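Transcriptional regulator, TetR family (Thermus thermophilus, PDB 3VPR) probably binds promoter DNA through a helix-turn-helix domain and acts as a dimeric repressor of transcription. Local coordinates at residues R140-V144 and A145-R149; E124-R127 and A128-R132; E22-S25 and V26-A30. All blocks are in the same frame, centred on the assembly; numbering follows the deposited sequence.

Interaction 1: R140-V144 and A145-R149; sequences REVDV and ALAGR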
# COMPACT_ATOMS: atom_id res chain seq x y z
N ARG A 140 9.38 19.86 -14.19
CA ARG A 140 8.37 20.88 -14.40
C ARG A 140 7.71 21.19 -13.05
O ARG A 140 8.00 20.52 -12.05
CB ARG A 140 7.33 20.40 -15.42
CG ARG A 140 6.53 19.21 -15.00
CD ARG A 140 5.70 18.70 -16.17
NE ARG A 140 4.97 17.49 -15.81
CZ ARG A 140 3.80 17.49 -15.18
NH1 ARG A 140 3.23 18.63 -14.83
NH2 ARG A 140 3.22 16.33 -14.88
N GLU A 141 6.84 22.21 -13.03
CA GLU A 141 6.16 22.60 -11.80
C GLU A 141 5.13 21.55 -11.42
O GLU A 141 4.13 21.37 -12.11
CB GLU A 141 5.46 23.95 -11.98
CG GLU A 141 4.89 24.56 -10.69
CD GLU A 141 5.97 25.10 -9.76
OE1 GLU A 141 6.87 25.82 -10.22
OE2 GLU A 141 5.91 24.82 -8.54
N VAL A 142 5.38 20.83 -10.34
CA VAL A 142 4.45 19.80 -9.90
C VAL A 142 4.27 19.91 -8.40
O VAL A 142 5.12 20.45 -7.70
CB VAL A 142 4.98 18.39 -10.23
CG1 VAL A 142 5.05 18.20 -11.71
CG2 VAL A 142 6.35 18.18 -9.59
N ASP A 143 3.14 19.41 -7.90
CA ASP A 143 2.91 19.44 -6.46
C ASP A 143 3.94 18.48 -5.88
O ASP A 143 3.86 17.27 -6.11
CB ASP A 143 1.50 18.95 -6.13
CG ASP A 143 1.20 19.01 -4.65
OD1 ASP A 143 1.92 18.37 -3.86
OD2 ASP A 143 0.23 19.70 -4.27
N VAL A 144 4.90 19.02 -5.13
CA VAL A 144 5.97 18.23 -4.54
C VAL A 144 5.49 17.14 -3.56
O VAL A 144 6.01 16.02 -3.57
CB VAL A 144 6.99 19.15 -3.80
CG1 VAL A 144 8.01 18.32 -3.04
CG2 VAL A 144 7.70 20.06 -4.80
N ALA A 145 4.51 17.46 -2.72
CA ALA A 145 4.01 16.48 -1.76
C ALA A 145 3.34 15.35 -2.52
O ALA A 145 3.54 14.18 -2.21
CB ALA A 145 3.01 17.14 -0.78
N LEU A 146 2.56 15.70 -3.54
CA LEU A 146 1.85 14.70 -4.34
C LEU A 146 2.81 13.82 -5.14
O LEU A 146 2.67 12.61 -5.20
CB LEU A 146 0.85 15.37 -5.28
CG LEU A 146 0.07 14.41 -6.19
CD1 LEU A 146 -1.35 14.26 -5.66
CD2 LEU A 146 0.06 14.94 -7.62
N ALA A 147 3.81 14.45 -5.76
CA ALA A 147 4.78 13.69 -6.54
C ALA A 147 5.54 12.75 -5.62
O ALA A 147 5.83 11.60 -5.98
CB ALA A 147 5.76 14.64 -7.25
N GLY A 148 5.86 13.24 -4.42
CA GLY A 148 6.58 12.42 -3.47
C GLY A 148 5.73 11.25 -3.01
O GLY A 148 6.21 10.14 -2.81
N ARG A 149 4.43 11.51 -2.86
CA ARG A 149 3.51 10.47 -2.43
C ARG A 149 3.34 9.44 -3.55
O ARG A 149 3.20 8.25 -3.31
CB ARG A 149 2.17 11.10 -2.04
CG ARG A 149 1.16 10.14 -1.45
CD ARG A 149 1.58 9.69 -0.07
NE ARG A 149 1.71 10.82 0.84
CZ ARG A 149 2.03 10.72 2.12
NH1 ARG A 149 2.27 9.53 2.65
NH2 ARG A 149 2.13 11.81 2.88
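Asp143 OD1 accepts the backbone N-H of Leu146 at 2.8 Å, with Ala145 N 3.0 Å from the same oxygen. This is an N-cap: Asp143 stands just before helix 144-161, and the bond to Leu146 N is nearly straight (165° at the hydrogen) although the donor comes from above the carboxylate plane, not within it. The torsion behind it sets CG anti to the backbone N (chi1 -178°), which swings the carboxylate forward over the amides of the opening turn. The side chains of Asp143 and Leu146 cross at about a right angle, OD1 lying 3.5 Å from Leu146 CB. The backbone takes over at once, with Ala147 N bound to Asp143 O at 2.8 Å and Gly148 N bound to Val144 O at 2.9 Å.

Apolar contact across the turn is light, Val142 CG2 facing the methyl of Ala147 at 4.3 Å. Within the loop itself, Val142 CG1 rests 3.6 Å above the plane of the Arg140 guanidinium, towards its rim. That guanidinium pairs with Asp179 of the second subunit, whose Leu185 packs on Val142, and Leu146 meets Ala176 of that same subunit; the capped turn therefore sits at the dimer interface. A carboxylate at a helix N-terminus faces the positive end of the helix dipole, which would probably stabilise its negative charge while the charge offsets the amides of the first turn.

Interaction 2: E124-R127 and A128-R132; sequences ENLR and AILRR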
# COMPACT_ATOMS: atom_id res chain seq x y z
N GLU A 124 10.31 13.45 3.52
CA GLU A 124 10.83 14.81 3.41
C GLU A 124 12.12 14.87 2.58
O GLU A 124 12.35 15.84 1.87
CB GLU A 124 11.06 15.40 4.81
CG GLU A 124 11.54 16.85 4.80
CD GLU A 124 10.67 17.76 3.95
OE1 GLU A 124 9.43 17.79 4.17
OE2 GLU A 124 11.22 18.44 3.05
N ASN A 125 12.94 13.83 2.65
CA ASN A 125 14.17 13.81 1.86
C ASN A 125 13.82 13.66 0.38
O ASN A 125 14.49 14.22 -0.50
CB ASN A 125 15.10 12.66 2.27
CG ASN A 125 15.78 12.91 3.61
OD1 ASN A 125 16.12 14.05 3.94
ND2 ASN A 125 16.00 11.84 4.38
N LEU A 126 12.76 12.91 0.10
CA LEU A 126 12.34 12.72 -1.29
C LEU A 126 11.82 14.04 -1.81
O LEU A 126 12.14 14.45 -2.93
CB LEU A 126 11.25 11.64 -1.39
CG LEU A 126 10.67 11.38 -2.79
CD1 LEU A 126 11.79 11.06 -3.76
CD2 LEU A 126 9.66 10.22 -2.72
N ARG A 127 11.02 14.72 -1.00
CA ARG A 127 10.47 16.01 -1.37
C ARG A 127 11.57 17.00 -1.67
O ARG A 127 11.47 17.79 -2.62
CB ARG A 127 9.57 16.55 -0.26
CG ARG A 127 8.32 15.70 -0.02
CD ARG A 127 7.33 16.41 0.89
NE ARG A 127 6.17 15.57 1.17
CZ ARG A 127 5.17 15.91 1.98
NH1 ARG A 127 5.19 17.09 2.60
NH2 ARG A 127 4.16 15.08 2.18
N ALA A 128 12.63 16.97 -0.87
CA ALA A 128 13.76 17.88 -1.07
C ALA A 128 14.39 17.64 -2.44
O ALA A 128 14.77 18.58 -3.12
CB ALA A 128 14.82 17.71 0.03
N ILE A 129 14.51 16.37 -2.85
CA ILE A 129 15.08 16.06 -4.16
C ILE A 129 14.16 16.58 -5.27
O ILE A 129 14.62 17.18 -6.24
CB ILE A 129 15.26 14.54 -4.35
CG1 ILE A 129 16.32 14.00 -3.39
CG2 ILE A 129 15.65 14.23 -5.79
CD1 ILE A 129 16.51 12.49 -3.47
N LEU A 130 12.86 16.35 -5.13
CA LEU A 130 11.90 16.80 -6.13
C LEU A 130 11.85 18.33 -6.18
O LEU A 130 11.86 18.92 -7.26
CB LEU A 130 10.51 16.25 -5.81
CG LEU A 130 10.41 14.72 -5.85
CD1 LEU A 130 9.05 14.27 -5.31
CD2 LEU A 130 10.62 14.24 -7.28
N ARG A 131 11.81 18.96 -5.01
CA ARG A 131 11.75 20.41 -4.95
C ARG A 131 12.97 21.05 -5.62
O ARG A 131 12.84 22.06 -6.32
CB ARG A 131 11.64 20.88 -3.49
CG ARG A 131 11.74 22.39 -3.32
CD ARG A 131 11.25 22.85 -1.96
NE ARG A 131 11.56 21.90 -0.90
CZ ARG A 131 10.69 21.06 -0.37
NH1 ARG A 131 9.43 21.04 -0.79
NH2 ARG A 131 11.07 20.20 0.56
N ARG A 132 14.15 20.46 -5.42
CA ARG A 132 15.36 21.00 -6.05
C ARG A 132 15.21 20.89 -7.55
O ARG A 132 15.59 21.79 -8.29
CB ARG A 132 16.60 20.22 -5.61
CG ARG A 132 17.06 20.51 -4.18
CD ARG A 132 18.11 19.48 -3.77
NE ARG A 132 19.01 19.16 -4.88
CZ ARG A 132 19.81 18.09 -4.92
NH1 ARG A 132 19.84 17.23 -3.91
NH2 ARG A 132 20.57 17.88 -5.99
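Glu124 reaches along helix 109-135 to Arg131, seven residues or two turns on, and its OE2 forms a salt bridge with Arg131 NH2 at 3.1 Å. The carboxylate meets the guanidinium at its edge, and the two planes lie only 22° apart. Each chain bends to get there, Glu124 at chi2 (51°) and Arg131 at chi3 (35°), and the guanidinium folds back until Arg127 O lies 4.0 Å from its plane, over its centre. Glu124 O also accepts from Ala128 N.

Asn125 contributes its carbonyl, which binds Ile129 N at 3.2 Å and has Ile129 CG1 beside it. Leu126 turns to the protein interior: its CG touches Leu130 CD1 at 4.2 Å. Leu126 itself packs against Phe82 of helix 75-92 and Leu152 of helix 144-161, while Leu130 meets Leu185 of the second subunit. Arg127 O closes the series with the shortest of these backbone bonds, 2.7 Å to Arg131 N.

The helix is thus two-sided, with leucines and Ile129 facing neighbouring helices and the ion pair spanning the outer side. The Glu124 carboxylate would probably offset the positive charge of Arg131, the carbonyl over the guanidinium face adding at most a weak contribution.

Interaction 3: E22-S25 and V26-A30; sequences EATS and VQDLA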
# COMPACT_ATOMS: atom_id res chain seq x y z
N GLU A 22 0.46 -10.19 16.02
CA GLU A 22 -0.53 -10.43 17.06
C GLU A 22 -0.65 -11.90 17.46
O GLU A 22 -0.78 -12.20 18.65
CB GLU A 22 -1.88 -9.89 16.60
CG GLU A 22 -1.99 -8.38 16.70
CD GLU A 22 -1.77 -7.90 18.12
OE1 GLU A 22 -2.40 -8.48 19.03
OE2 GLU A 22 -0.99 -6.94 18.33
N ALA A 23 -0.60 -12.80 16.49
CA ALA A 23 -0.74 -14.23 16.77
C ALA A 23 0.53 -14.90 17.27
O ALA A 23 0.55 -16.12 17.47
CB ALA A 23 -1.24 -14.96 15.54
N THR A 24 1.59 -14.13 17.48
CA THR A 24 2.84 -14.71 17.97
C THR A 24 3.07 -14.29 19.42
O THR A 24 3.17 -13.10 19.73
CB THR A 24 4.04 -14.27 17.11
OG1 THR A 24 3.81 -14.67 15.76
CG2 THR A 24 5.33 -14.92 17.60
N SER A 25 3.16 -15.28 20.31
CA SER A 25 3.36 -15.00 21.73
C SER A 25 4.84 -14.94 22.09
O SER A 25 5.69 -15.40 21.34
CB SER A 25 2.71 -16.10 22.57
OG SER A 25 3.49 -17.28 22.55
N VAL A 26 5.13 -14.35 23.24
CA VAL A 26 6.51 -14.28 23.71
C VAL A 26 6.97 -15.73 23.87
O VAL A 26 8.12 -16.07 23.61
CB VAL A 26 6.59 -13.53 25.07
CG1 VAL A 26 7.94 -13.78 25.75
CG2 VAL A 26 6.41 -12.03 24.83
N GLN A 27 6.03 -16.58 24.29
CA GLN A 27 6.31 -18.01 24.47
C GLN A 27 6.76 -18.62 23.15
O GLN A 27 7.72 -19.38 23.11
CB GLN A 27 5.05 -18.74 24.96
CG GLN A 27 5.29 -20.18 25.34
CD GLN A 27 6.30 -20.32 26.46
OE1 GLN A 27 6.10 -19.81 27.56
NE2 GLN A 27 7.41 -21.00 26.18
N ASP A 28 6.04 -18.27 22.08
CA ASP A 28 6.36 -18.76 20.74
C ASP A 28 7.78 -18.39 20.31
O ASP A 28 8.52 -19.23 19.79
CB ASP A 28 5.38 -18.21 19.70
CG ASP A 28 3.99 -18.78 19.84
OD1 ASP A 28 3.87 -19.95 20.29
OD2 ASP A 28 3.02 -18.08 19.49
N LEU A 29 8.15 -17.12 20.51
CA LEU A 29 9.48 -16.65 20.14
C LEU A 29 10.56 -17.35 20.94
O LEU A 29 11.59 -17.75 20.40
CB LEU A 29 9.61 -15.14 20.37
CG LEU A 29 8.88 -14.14 19.47
CD1 LEU A 29 8.97 -12.74 20.08
CD2 LEU A 29 9.50 -14.15 18.07
N ALA A 30 10.33 -17.49 22.24
CA ALA A 30 11.31 -18.12 23.12
C ALA A 30 11.65 -19.53 22.67
O ALA A 30 12.82 -19.91 22.65
CB ALA A 30 10.81 -18.13 24.54
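Ser25 and Asp28 bind each other twice, each side chain accepting the backbone N-H of the other residue, in the reciprocal arrangement known as a capping box. Ser25 OG takes Asp28 N at 2.8 Å, and Asp28 OD2 takes Ser25 N at 2.9 Å. The second bond is almost perfectly straight, 177° at the hydrogen, yet the donor arrives from above the carboxylate plane. Ser25 is the N-cap of helix 26-33, and its hydroxyl lies between the backbone N and the carbonyl carbon (chi1 76°), a rotation that brings OG over the first turn, 3.2 Å from Gln27 CB. The ordinary helical pattern begins with Leu29 N on Ser25 O at 3.1 Å.

Thr24 adds an apolar flank: its CG2 lies 3.9 Å from Asp28 CB and 4.1 Å from Leu29 CG, the threonine and leucine side chains crossing at about a right angle. Its hydroxyl turns instead to the carbonyl of Gly20. Leu15 and Phe16 of helix 4-19 pack against the Thr24 side chain, while Leu29 continues the core towards Leu40 and Ile50. Asp28 OD2 is also in a salt bridge with Lys19. With an alanine in place of Asp28, Ser25 N and the Lys19 ammonium would probably lose this carboxylate partner, and with half of the capping box gone the backbone at Ser25 would probably be less firmly fixed against the first turn.

The box opens the first helix of the predicted helix-turn-helix motif. With the lysine and the amides of the helix start so near, the carboxylate is likely to favour its charged form.

Overall arrangement
Interactions 1 and 2 are neighbours in the tetracyclin repressor-like C-terminal domain, their centres 9 Å apart, on helices 144-161 and 109-135, which follow each other in sequence. They touch directly: Leu130 CD1 comes within 3.5 Å of Gly148 N, and Val144 CG1 within 3.5 Å of Arg127 O, so the first turns of helix 144-161 lie against the later half of helix 109-135. Both reach the second subunit. Interaction 3 belongs to the predicted DNA-binding motif, across the chain's centre, about 42 Å from interaction 1 and 40 Å from interaction 2 between centres. Interactions 1 and 3 are both helix N-caps, by an aspartate in one and a capping box in the other.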